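Local coordinates for protein probable transcriptional regulator (Rhodococcus jostii, PDB 3ON2) that is probably a TetR-family transcriptional regulator that would bind DNA, though its target and any natural effector are not established, at residues 162-167 / 187-192; 146-151 / 191-196; 73-78 / 91-96; 66-71 / 109-114; 20-25 / 102-107. All coordinates share one frame; numbering follows the deposited sequence. Where two conformers were deposited one is given.

Contact 1 of 5, residues 162-167 / 187-192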
# COMPACT_ATOMS: atom_id res chain seq x y z
N ALA A 162 -7.44 -9.24 4.71
CA ALA A 162 -7.86 -9.04 6.09
C ALA A 162 -6.83 -9.65 7.03
O ALA A 162 -6.49 -9.05 8.06
CB ALA A 162 -9.21 -9.67 6.34
N THR A 163 -6.37 -10.85 6.69
CA THR A 163 -5.36 -11.53 7.49
C THR A 163 -4.09 -10.69 7.64
O THR A 163 -3.64 -10.44 8.77
CB THR A 163 -5.00 -12.90 6.93
OG1 THR A 163 -6.19 -13.70 6.89
CG2 THR A 163 -3.90 -13.58 7.82
N PHE A 164 -3.52 -10.26 6.52
CA PHE A 164 -2.23 -9.56 6.59
C PHE A 164 -2.35 -8.09 6.97
O PHE A 164 -1.45 -7.54 7.63
CB PHE A 164 -1.34 -9.90 5.36
CG PHE A 164 -1.06 -11.37 5.29
CD1 PHE A 164 -0.17 -11.96 6.19
CD2 PHE A 164 -1.79 -12.19 4.44
CE1 PHE A 164 0.04 -13.33 6.20
CE2 PHE A 164 -1.57 -13.59 4.44
CZ PHE A 164 -0.65 -14.14 5.32
N HIS A 165 -3.46 -7.44 6.60
CA HIS A 165 -3.73 -6.14 7.19
C HIS A 165 -3.98 -6.24 8.71
O HIS A 165 -3.61 -5.33 9.46
CB HIS A 165 -4.90 -5.41 6.52
CG HIS A 165 -5.02 -3.98 6.94
ND1 HIS A 165 -4.06 -3.04 6.62
CD2 HIS A 165 -5.96 -3.33 7.66
CE1 HIS A 165 -4.40 -1.87 7.14
NE2 HIS A 165 -5.56 -2.02 7.76
N GLY A 166 -4.63 -7.31 9.15
CA GLY A 166 -4.79 -7.57 10.59
C GLY A 166 -3.45 -7.71 11.32
O GLY A 166 -3.25 -7.10 12.35
N ILE A 167 -2.53 -8.50 10.76
CA ILE A 167 -1.17 -8.61 11.30
C ILE A 167 -0.46 -7.23 11.37
O ILE A 167 0.08 -6.85 12.44
CB ILE A 167 -0.30 -9.69 10.56
CG1 ILE A 167 -0.88 -11.10 10.80
CG2 ILE A 167 1.17 -9.68 11.12
CD1 ILE A 167 -0.13 -12.24 9.98
N ALA A 187 3.41 -17.94 9.87
CA ALA A 187 2.43 -18.89 10.40
C ALA A 187 1.07 -18.66 9.72
O ALA A 187 0.40 -19.62 9.32
CB ALA A 187 2.31 -18.76 11.92
N ALA A 188 0.69 -17.40 9.57
CA ALA A 188 -0.57 -17.05 8.89
C ALA A 188 -0.57 -17.52 7.41
O ALA A 188 -1.59 -18.04 6.91
CB ALA A 188 -0.85 -15.54 8.99
N SER A 189 0.55 -17.33 6.73
CA SER A 189 0.70 -17.81 5.33
C SER A 189 0.61 -19.32 5.18
O SER A 189 -0.07 -19.79 4.25
CB SER A 189 2.01 -17.32 4.66
OG SER A 189 1.97 -15.91 4.47
N ASP A 190 1.29 -20.07 6.05
CA ASP A 190 1.22 -21.54 6.03
C ASP A 190 -0.19 -22.05 6.31
O ASP A 190 -0.67 -22.99 5.66
CB ASP A 190 2.20 -22.15 7.04
CG ASP A 190 3.67 -21.92 6.65
OD1 ASP A 190 3.95 -21.57 5.47
OD2 ASP A 190 4.55 -22.11 7.55
N THR A 191 -0.87 -21.44 7.28
CA THR A 191 -2.20 -21.90 7.66
C THR A 191 -3.21 -21.58 6.53
O THR A 191 -4.04 -22.42 6.18
CB THR A 191 -2.62 -21.27 9.00
OG1 THR A 191 -1.65 -21.63 10.01
CG2 THR A 191 -3.97 -21.77 9.44
N PHE A 192 -3.12 -20.37 5.99
CA PHE A 192 -3.91 -19.95 4.83
C PHE A 192 -3.67 -20.92 3.66
O PHE A 192 -4.63 -21.45 3.09
CB PHE A 192 -3.51 -18.51 4.43
CG PHE A 192 -4.42 -17.87 3.38
CD1 PHE A 192 -5.76 -17.64 3.64
CD2 PHE A 192 -3.90 -17.49 2.15
CE1 PHE A 192 -6.59 -17.02 2.67
CE2 PHE A 192 -4.71 -16.87 1.19
CZ PHE A 192 -6.06 -16.64 1.46
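Ala188 packs against Thr163, Phe164 and Ile167 in a plain apolar contact between helix 153-172 and helix 181-196. The two short segments run nearly antiparallel, at 165°, with their axes 10.8 Å apart, and no hydrogen bond joins them. The methyl of Ala188 is the common target: its CB lies 3.5 Å from Ile167 CD1, 3.7 Å from Phe164 CE1 and 3.8 Å from Thr163 CG2. Ile167 reaches it with an extended arm (chi2 175°) that ends with CD1 on the methyl. Thr163 CG2, anti to the backbone N, also covers one face of the Phe164 ring, 4.0 Å above the plane and over its centre, while Thr163 OG1 is bonded to Val159 O. The tip of the ring approaches the next residue, with Phe164 CZ 3.3 Å from Ser189 OG; Ser189 N lies at the ring edge, in its plane. That hydroxyl is satisfied by Val185 O one turn earlier. Replacing Phe164 by an alanine would probably open a gap beside Ala188 CB and Ser189 OG and leave Thr163 CG2 without the ring beneath it. Phe164 also touches Ala94 and Val98 of helix 86-103, and its side chain is about 4 Å at nearest atoms from a bound PG6 molecule, probably from the crystallisation liquor. The contact is thus part of the final antiparallel helix pair of the TetR C-terminal domain, to which Phe164 brings a pocket residue; in many relatives this pair supplies the dimer interface.

Contact 2 of 5, residues 146-151 / 191-196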
# COMPACT_ATOMS: atom_id res chain seq x y z
N GLY A 146 -4.12 -25.45 -10.52
CA GLY A 146 -4.63 -26.56 -9.71
C GLY A 146 -3.95 -26.72 -8.36
O GLY A 146 -4.03 -27.79 -7.75
N ASP A 147 -3.29 -25.67 -7.88
CA ASP A 147 -2.59 -25.71 -6.58
C ASP A 147 -3.56 -25.55 -5.41
O ASP A 147 -3.36 -26.12 -4.33
CB ASP A 147 -1.48 -24.65 -6.49
CG ASP A 147 -0.16 -25.11 -7.14
OD1 ASP A 147 -0.09 -26.25 -7.63
OD2 ASP A 147 0.82 -24.32 -7.14
N ILE A 148 -4.60 -24.77 -5.63
CA ILE A 148 -5.62 -24.57 -4.61
C ILE A 148 -7.00 -24.97 -5.12
O ILE A 148 -7.21 -25.09 -6.32
CB ILE A 148 -5.62 -23.10 -4.05
CG1 ILE A 148 -5.89 -22.06 -5.15
CG2 ILE A 148 -4.32 -22.80 -3.30
CD1 ILE A 148 -6.19 -20.63 -4.61
N GLY A 149 -7.93 -25.15 -4.19
CA GLY A 149 -9.30 -25.56 -4.51
C GLY A 149 -10.18 -24.47 -5.07
O GLY A 149 -9.79 -23.30 -5.11
N PRO A 150 -11.39 -24.84 -5.51
CA PRO A 150 -12.33 -23.94 -6.21
C PRO A 150 -12.89 -22.87 -5.29
O PRO A 150 -12.80 -22.99 -4.06
CB PRO A 150 -13.48 -24.88 -6.63
CG PRO A 150 -12.90 -26.28 -6.49
CD PRO A 150 -11.96 -26.19 -5.34
N GLY A 151 -13.47 -21.83 -5.87
CA GLY A 151 -14.00 -20.75 -5.06
C GLY A 151 -13.79 -19.38 -5.65
O GLY A 151 -12.96 -19.19 -6.52
N THR A 191 -0.87 -21.44 7.28
CA THR A 191 -2.20 -21.90 7.66
C THR A 191 -3.21 -21.58 6.53
O THR A 191 -4.04 -22.42 6.18
CB THR A 191 -2.62 -21.27 9.00
OG1 THR A 191 -1.65 -21.63 10.01
CG2 THR A 191 -3.97 -21.77 9.44
N PHE A 192 -3.12 -20.37 5.99
CA PHE A 192 -3.91 -19.95 4.83
C PHE A 192 -3.67 -20.92 3.66
O PHE A 192 -4.63 -21.45 3.09
CB PHE A 192 -3.51 -18.51 4.43
CG PHE A 192 -4.42 -17.87 3.38
CD1 PHE A 192 -5.76 -17.64 3.64
CD2 PHE A 192 -3.90 -17.49 2.15
CE1 PHE A 192 -6.59 -17.02 2.67
CE2 PHE A 192 -4.71 -16.87 1.19
CZ PHE A 192 -6.06 -16.64 1.46
N TRP A 193 -2.41 -21.18 3.34
CA TRP A 193 -2.10 -22.04 2.18
C TRP A 193 -2.74 -23.42 2.37
O TRP A 193 -3.43 -23.94 1.48
CB TRP A 193 -0.58 -22.16 1.93
CG TRP A 193 -0.32 -23.09 0.81
CD1 TRP A 193 -0.01 -24.43 0.89
CD2 TRP A 193 -0.45 -22.80 -0.59
NE1 TRP A 193 0.09 -24.97 -0.37
CE2 TRP A 193 -0.18 -24.00 -1.29
CE3 TRP A 193 -0.77 -21.64 -1.31
CZ2 TRP A 193 -0.20 -24.07 -2.70
CZ3 TRP A 193 -0.80 -21.72 -2.72
CH2 TRP A 193 -0.50 -22.93 -3.39
N ARG A 194 -2.53 -24.00 3.56
CA ARG A 194 -3.13 -25.30 3.91
C ARG A 194 -4.66 -25.32 3.83
O ARG A 194 -5.26 -26.31 3.37
CB ARG A 194 -2.70 -25.75 5.30
CG ARG A 194 -1.27 -26.27 5.39
CD ARG A 194 -0.99 -26.74 6.85
NE ARG A 194 0.23 -26.17 7.39
CZ ARG A 194 0.32 -25.45 8.51
NH1 ARG A 194 -0.76 -25.21 9.27
NH2 ARG A 194 1.49 -24.99 8.90
N GLY A 195 -5.28 -24.23 4.26
CA GLY A 195 -6.75 -24.14 4.24
C GLY A 195 -7.32 -24.02 2.83
O GLY A 195 -8.49 -24.32 2.61
N LEU A 196 -6.49 -23.56 1.89
CA LEU A 196 -6.92 -23.48 0.49
C LEU A 196 -6.46 -24.64 -0.36
O LEU A 196 -7.12 -24.95 -1.33
CB LEU A 196 -6.44 -22.20 -0.18
CG LEU A 196 -6.72 -20.86 0.49
CD1 LEU A 196 -5.84 -19.84 -0.19
CD2 LEU A 196 -8.22 -20.45 0.43
O HOH W 1 -9.47 -22.61 -2.41
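Trp193 and Leu196, near the end of helix 181-196, receive Asp147, Ile148 and Gly149 of the loop that follows a Schellman motif. In that motif Gly146, with positive phi, ends helix 122-144, and the loop that follows packs against the last helix. Trp193 comes first: its CG is anti to the backbone N (chi1 177°), and the six-membered ring lies against the loop. Ile148 CG2 sits over a face of that ring, 4.0 Å from the centroid and 25° off the normal, a CH-pi contact. Asp147 CB meets the same ring at its edge, near the plane, 3.7 Å from Trp193 CH2. The indole also packs edge-to-face with Phe90 of helix 86-103. Leu196 follows, its side chain alongside that of Ile148 with the same heading; its CB is 3.8 Å from Ile148 CG2. That methyl therefore bridges the ring and the leucine, while the Ile148 side chain also touches Val139 and Ala142 of helix 122-144. The contact packs the loop on the chain's final helix at the protein surface. It closes with a nearly straight backbone bond: Gly149 N donates to Leu196 O at 3.0 Å, with an N-H...O angle of 172°.

Contact 3 of 5, residues 73-78 / 91-96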
# COMPACT_ATOMS: atom_id res chain seq x y z
N ALA A 73 3.40 -1.54 -7.12
CA ALA A 73 4.78 -1.75 -7.53
C ALA A 73 5.53 -2.72 -6.59
O ALA A 73 6.18 -3.65 -7.07
CB ALA A 73 5.52 -0.38 -7.63
N ALA A 74 5.38 -2.56 -5.28
CA ALA A 74 6.02 -3.41 -4.28
C ALA A 74 5.53 -4.85 -4.33
O ALA A 74 6.33 -5.80 -4.22
CB ALA A 74 5.80 -2.83 -2.86
N LEU A 75 4.23 -5.04 -4.49
CA LEU A 75 3.68 -6.40 -4.64
C LEU A 75 4.20 -7.07 -5.93
O LEU A 75 4.59 -8.23 -5.93
CB LEU A 75 2.15 -6.37 -4.60
CG LEU A 75 1.52 -5.82 -3.33
CD1 LEU A 75 -0.03 -5.72 -3.45
CD2 LEU A 75 1.95 -6.67 -2.10
N GLU A 76 4.21 -6.33 -7.04
CA GLU A 76 4.73 -6.88 -8.32
C GLU A 76 6.21 -7.29 -8.23
O GLU A 76 6.62 -8.33 -8.77
CB GLU A 76 4.55 -5.88 -9.46
CG GLU A 76 3.11 -5.61 -9.86
CD GLU A 76 3.00 -4.40 -10.79
OE1 GLU A 76 1.91 -4.18 -11.36
OE2 GLU A 76 4.01 -3.65 -10.96
N ARG A 77 7.02 -6.48 -7.55
CA ARG A 77 8.42 -6.85 -7.32
C ARG A 77 8.55 -8.10 -6.45
O ARG A 77 9.42 -8.96 -6.68
CB ARG A 77 9.19 -5.68 -6.71
CG ARG A 77 9.34 -4.52 -7.67
CD ARG A 77 10.37 -3.53 -7.15
NE ARG A 77 9.96 -2.97 -5.86
CZ ARG A 77 9.38 -1.79 -5.72
NH1 ARG A 77 9.04 -1.36 -4.51
NH2 ARG A 77 9.18 -1.02 -6.79
N ALA A 78 7.70 -8.21 -5.44
CA ALA A 78 7.71 -9.37 -4.58
C ALA A 78 7.45 -10.63 -5.40
O ALA A 78 8.12 -11.65 -5.22
CB ALA A 78 6.68 -9.23 -3.47
N ALA A 91 3.19 -16.44 -0.25
CA ALA A 91 4.11 -16.07 0.82
C ALA A 91 4.82 -14.73 0.56
O ALA A 91 4.92 -13.89 1.46
CB ALA A 91 5.14 -17.20 1.08
N ALA A 92 5.30 -14.52 -0.66
CA ALA A 92 5.99 -13.27 -0.98
C ALA A 92 5.08 -12.05 -0.92
O ALA A 92 5.50 -10.99 -0.45
CB ALA A 92 6.68 -13.33 -2.35
N LEU A 93 3.85 -12.18 -1.43
CA LEU A 93 2.90 -11.07 -1.38
C LEU A 93 2.59 -10.68 0.05
O LEU A 93 2.49 -9.50 0.35
CB LEU A 93 1.59 -11.40 -2.09
CG LEU A 93 1.63 -11.38 -3.62
CD1 LEU A 93 0.34 -11.98 -4.12
CD2 LEU A 93 1.80 -9.97 -4.20
N ALA A 94 2.40 -11.67 0.92
CA ALA A 94 2.04 -11.37 2.31
C ALA A 94 3.14 -10.60 3.00
O ALA A 94 2.87 -9.58 3.61
CB ALA A 94 1.75 -12.65 3.07
N GLY A 95 4.35 -11.13 2.94
CA GLY A 95 5.53 -10.48 3.52
C GLY A 95 5.75 -9.08 2.98
O GLY A 95 6.03 -8.16 3.76
N ALA A 96 5.60 -8.90 1.67
CA ALA A 96 5.71 -7.56 1.06
C ALA A 96 4.63 -6.59 1.52
O ALA A 96 4.89 -5.39 1.71
CB ALA A 96 5.70 -7.64 -0.47
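Ala78 meets Ala92 and Ala96, and Leu75 meets Leu93, where helix 56-81 and helix 86-103 pack as an antiparallel helical hairpin with a short link. The axes of the two segments come within 8.7 Å at 144°, a close approach that small residues make possible. Contacts between side chains form the first group. Ala78 CB and Ala96 CB touch at 3.5 Å, methyl against methyl. Beside them the two leucines cross at about a right angle, and Leu93 CD2 comes 3.6 Å from Leu75 CB. Leu75 CD2 lies 4.2 Å from Ala96 CB. Leu134 of helix 122-144 packs on both leucines. Leu75 and Leu93 belong to the pocket that holds a PG6 molecule, so this junction of helices also forms part of its lining. The second group sets side chains against backbone, and no hydrogen bond links the segments. Leu93 CD2 is 3.7 Å from Leu75 O, and Leu75 CD2 is 3.8 Å from Leu93 O, a reciprocal pair. At the other end of the contact, Ala92 CB rests 3.6 Å from Ala78 O.

Contact 4 of 5, residues 66-71 / 109-114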
# COMPACT_ATOMS: atom_id res chain seq x y z
N SER A 66 -0.51 8.01 -5.26
CA SER A 66 0.89 7.63 -5.27
C SER A 66 1.19 6.45 -4.33
O SER A 66 2.01 5.58 -4.66
CB SER A 66 1.75 8.82 -4.86
OG SER A 66 3.10 8.41 -4.77
N GLY A 67 0.55 6.45 -3.16
CA GLY A 67 0.67 5.36 -2.21
C GLY A 67 0.21 4.01 -2.76
O GLY A 67 0.90 3.01 -2.63
N PHE A 68 -0.95 3.99 -3.39
CA PHE A 68 -1.43 2.78 -4.02
C PHE A 68 -0.55 2.35 -5.17
O PHE A 68 -0.22 1.17 -5.28
CB PHE A 68 -2.89 2.90 -4.47
CG PHE A 68 -3.87 2.75 -3.35
CD1 PHE A 68 -4.04 1.51 -2.72
CD2 PHE A 68 -4.60 3.86 -2.91
CE1 PHE A 68 -4.94 1.38 -1.69
CE2 PHE A 68 -5.49 3.75 -1.87
CZ PHE A 68 -5.68 2.51 -1.26
N LEU A 69 -0.14 3.30 -6.01
CA LEU A 69 0.74 2.97 -7.15
C LEU A 69 2.01 2.28 -6.66
O LEU A 69 2.45 1.25 -7.22
CB LEU A 69 1.07 4.23 -7.96
CG LEU A 69 -0.12 4.74 -8.78
CD1 LEU A 69 0.25 6.05 -9.48
CD2 LEU A 69 -0.59 3.71 -9.81
N ARG A 70 2.58 2.82 -5.58
CA ARG A 70 3.79 2.27 -4.98
C ARG A 70 3.56 0.94 -4.28
O ARG A 70 4.45 0.07 -4.31
CB ARG A 70 4.42 3.29 -4.02
CG ARG A 70 5.05 4.46 -4.76
CD ARG A 70 5.78 5.34 -3.79
NE ARG A 70 4.88 6.31 -3.23
CZ ARG A 70 5.02 6.86 -2.03
NH1 ARG A 70 6.02 6.47 -1.22
NH2 ARG A 70 4.14 7.77 -1.64
N LEU A 71 2.39 0.76 -3.67
CA LEU A 71 2.06 -0.53 -3.07
C LEU A 71 1.93 -1.61 -4.14
O LEU A 71 2.45 -2.72 -3.98
CB LEU A 71 0.76 -0.45 -2.24
CG LEU A 71 0.17 -1.79 -1.73
CD1 LEU A 71 1.16 -2.59 -0.81
CD2 LEU A 71 -1.14 -1.52 -1.00
N ALA A 109 -2.56 4.70 6.26
CA ALA A 109 -3.79 5.26 6.85
C ALA A 109 -4.47 6.28 5.92
O ALA A 109 -5.70 6.23 5.73
CB ALA A 109 -3.50 5.89 8.19
N LEU A 110 -3.67 7.19 5.33
CA LEU A 110 -4.21 8.17 4.39
C LEU A 110 -4.81 7.49 3.14
O LEU A 110 -5.91 7.83 2.71
CB LEU A 110 -3.15 9.22 4.01
CG LEU A 110 -3.55 10.25 2.94
CD1 LEU A 110 -4.70 11.16 3.38
CD2 LEU A 110 -2.34 11.12 2.57
N MSE A 111 -4.08 6.53 2.58
CA MSE A 111 -4.52 5.78 1.40
C MSE A 111 -5.91 5.20 1.61
O MSE A 111 -6.80 5.46 0.82
CB MSE A 111 -3.54 4.65 1.11
CG MSE A 111 -2.26 5.12 0.45
SE MSE A 111 -0.84 3.79 0.64
CE MSE A 111 -1.59 2.21 -0.27
N TYR A 112 -6.08 4.45 2.70
CA TYR A 112 -7.36 3.81 3.00
C TYR A 112 -8.48 4.78 3.41
O TYR A 112 -9.62 4.60 3.01
CB TYR A 112 -7.17 2.71 4.05
CG TYR A 112 -6.29 1.57 3.59
CD1 TYR A 112 -6.20 1.24 2.26
CD2 TYR A 112 -5.57 0.81 4.50
CE1 TYR A 112 -5.40 0.19 1.84
CE2 TYR A 112 -4.79 -0.24 4.09
CZ TYR A 112 -4.69 -0.54 2.75
OH TYR A 112 -3.90 -1.59 2.33
N GLY A 113 -8.14 5.82 4.17
CA GLY A 113 -9.10 6.82 4.61
C GLY A 113 -9.62 7.64 3.44
O GLY A 113 -10.80 7.97 3.38
N ASN A 114 -8.72 7.93 2.50
CA ASN A 114 -9.04 8.78 1.36
C ASN A 114 -9.89 7.98 0.38
O ASN A 114 -10.95 8.45 -0.05
CB ASN A 114 -7.74 9.30 0.72
CG ASN A 114 -8.00 10.16 -0.50
OD1 ASN A 114 -8.30 9.66 -1.57
ND2 ASN A 114 -7.87 11.47 -0.34
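Met111, a selenomethionine here, places its terminal methyl over a face of the Phe68 ring. CE lies 3.8 Å from the ring centroid and 21° off the normal, a CH-pi contact within a Met-aromatic pair. The bend at chi3 (60°) brings CE back to this position, where Leu71 CD2 also touches it at 3.8 Å. Further back along the Met111 side chain, SE is 3.6 Å from Gly67 CA; a side chain at Gly67 would collide with the selenium. Elsewhere on the ring, Phe68 CE2 lies 3.4 Å from Met111 O. The Tyr112 ring meets Phe68 rim to rim, planes at 50°, with Phe68 CE1 and Tyr112 CE1 3.8 Å apart. An alanine at Phe68 would probably take away the aromatic face under the Met111 methyl and open a gap beside Tyr112. In the next shell, Tyr112 OH is bonded to Tyr97 OH, and the tyrosine ring meets His165 edge-to-face. Phe68, Leu71 and Tyr112 line the pocket holding PG6, about 3 Å from Phe68 at nearest side-chain atoms. Buried near the middle of the chain, the contact joins helix 56-81 to helix 105-115, while Ala127 and Ser131 of helix 122-144 touch Phe68, and Phe100 of helix 86-103 touches Leu71.

Contact 5 of 5, residues 20-25 / 102-107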
# COMPACT_ATOMS: atom_id res chain seq x y z
N ARG A 20 8.04 16.29 0.15
CA ARG A 20 7.94 17.03 1.41
C ARG A 20 6.68 16.67 2.22
O ARG A 20 6.76 16.46 3.44
CB ARG A 20 7.95 18.53 1.13
CG ARG A 20 9.32 19.12 0.89
CD ARG A 20 9.23 20.56 0.43
NE ARG A 20 10.54 21.10 0.04
CZ ARG A 20 11.37 21.71 0.88
NH1 ARG A 20 11.04 21.86 2.16
NH2 ARG A 20 12.54 22.17 0.43
N ALA A 21 5.52 16.60 1.54
CA ALA A 21 4.25 16.26 2.22
C ALA A 21 4.32 14.90 2.87
O ALA A 21 3.84 14.73 3.99
CB ALA A 21 3.07 16.32 1.24
N GLU A 22 4.92 13.94 2.16
CA GLU A 22 5.03 12.57 2.68
C GLU A 22 5.92 12.58 3.92
O GLU A 22 5.60 11.93 4.91
CB GLU A 22 5.56 11.60 1.63
CG GLU A 22 5.39 10.14 2.07
CD GLU A 22 5.76 9.11 1.01
OE1 GLU A 22 5.75 9.47 -0.19
OE2 GLU A 22 6.06 7.95 1.38
N SER A 23 7.01 13.35 3.87
CA SER A 23 7.92 13.45 5.02
C SER A 23 7.21 14.03 6.27
O SER A 23 7.34 13.51 7.37
CB SER A 23 9.17 14.25 4.65
OG SER A 23 10.10 14.29 5.74
N THR A 24 6.44 15.10 6.09
CA THR A 24 5.64 15.66 7.17
C THR A 24 4.53 14.71 7.64
O THR A 24 4.26 14.60 8.85
CB THR A 24 5.04 16.96 6.69
OG1 THR A 24 6.12 17.82 6.32
CG2 THR A 24 4.20 17.64 7.77
N LEU A 25 3.88 14.03 6.70
CA LEU A 25 2.83 13.07 7.03
C LEU A 25 3.37 12.05 8.01
O LEU A 25 2.74 11.77 9.02
CB LEU A 25 2.34 12.32 5.79
CG LEU A 25 0.89 11.89 5.56
CD1 LEU A 25 0.89 10.67 4.65
CD2 LEU A 25 0.06 11.63 6.75
N LEU A 102 4.25 -1.39 7.44
CA LEU A 102 5.02 -0.96 8.60
C LEU A 102 6.05 0.13 8.24
O LEU A 102 6.39 0.97 9.08
CB LEU A 102 5.62 -2.17 9.33
CG LEU A 102 4.57 -3.18 9.89
CD1 LEU A 102 5.23 -4.40 10.56
CD2 LEU A 102 3.53 -2.51 10.88
N ALA A 103 6.48 0.16 6.98
CA ALA A 103 7.36 1.23 6.52
C ALA A 103 6.65 2.52 6.16
O ALA A 103 7.31 3.55 6.03
CB ALA A 103 8.21 0.77 5.35
N HIS A 104 5.33 2.47 5.95
CA HIS A 104 4.58 3.63 5.48
C HIS A 104 3.26 3.74 6.24
O HIS A 104 2.18 3.78 5.64
CB HIS A 104 4.29 3.49 3.98
CG HIS A 104 5.50 3.26 3.15
ND1 HIS A 104 6.34 4.28 2.76
CD2 HIS A 104 6.01 2.13 2.62
CE1 HIS A 104 7.32 3.79 2.02
NE2 HIS A 104 7.14 2.49 1.91
N ARG A 105 3.35 3.80 7.56
CA ARG A 105 2.16 3.72 8.41
C ARG A 105 1.18 4.87 8.23
O ARG A 105 -0.02 4.62 8.08
CB ARG A 105 2.58 3.59 9.88
CG ARG A 105 3.47 2.40 10.11
CD ARG A 105 3.72 2.13 11.57
NE ARG A 105 4.85 1.22 11.73
CZ ARG A 105 5.23 0.72 12.90
NH1 ARG A 105 4.58 1.06 14.00
NH2 ARG A 105 6.27 -0.10 12.97
N GLU A 106 1.66 6.11 8.27
CA GLU A 106 0.78 7.28 8.06
C GLU A 106 0.29 7.37 6.59
O GLU A 106 -0.85 7.75 6.34
CB GLU A 106 1.44 8.60 8.48
CG GLU A 106 1.78 8.71 9.97
CD GLU A 106 0.54 8.75 10.85
OE1 GLU A 106 -0.58 8.95 10.34
OE2 GLU A 106 0.67 8.58 12.07
N LEU A 107 1.14 7.01 5.63
CA LEU A 107 0.69 7.03 4.23
C LEU A 107 -0.41 5.99 4.01
O LEU A 107 -1.41 6.27 3.37
CB LEU A 107 1.85 6.81 3.26
CG LEU A 107 1.39 6.75 1.80
CD1 LEU A 107 0.99 8.14 1.29
CD2 LEU A 107 2.49 6.13 0.92
O HOH W 2 5.96 7.00 3.89
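Leu25 inserts its two methyls against the start of helix 105-115, with CD2 3.8 Å from Glu106 CB and CD1 3.7 Å from Leu107 CA. Its first torsion, -144°, sets CG off a staggered position; of the two methyls beyond it, CD2 meets the Glu106 side chain and CD1 the backbone at Leu107. Glu106 answers with a folded chain: CG, anti to its carbonyl carbon, lies 3.3 Å from Leu25 O, and the bend at chi2 (-67°) then turns CD aside. Glu22 behaves differently. With CG anti to the backbone N and an extended chain beyond, it sends its carboxylate across toward His104, the planes of carboxylate and imidazole 56° apart. Glu22 OE2 and His104 ND1 stand 3.9 Å apart, and one water bridges them. It donates to Glu22 OE2 at 2.7 Å and lies in the plane of the imidazole, at its edge, 3.0 Å from His104 ND1. The other oxygen, Glu22 OE1, is engaged in a salt bridge with Arg70 of helix 56-81, which is likely to hold the carboxylate in this setting. Nearby, Glu26 accepts bonds from Glu106 N and Leu107 N; its negative charge probably suits the positive end of helix 105-115, whose N-cap position is His104. The contact joins helix 13-28, in the TetR-type DNA-binding region with its predicted helix-turn-helix, to the C-terminal domain, an interdomain junction characteristic of TetR regulators.

In the fold
Along the chain the first segments come in the order contact 5, 4, 3, 2, 1. Contacts 4 and 5 interlock in sequence, lie 10 Å apart between centres and are tied by the Arg70-Glu22 salt bridge. Contact 3 falls within the span of contact 4 and shares with it helix 56-81, which itself lines the pocket. Contacts 1 and 2 share helix 181-196, with centres 14 Å apart, whereas contacts 2 and 5 stand 35 Å apart on opposite sides of the chain's centre. Contacts 1, 3 and 4 hold pocket residues, and since contact 4 touches contact 5 the packing of this all-helical fold runs on to the DNA-binding region, consistent with a TetR-type regulator.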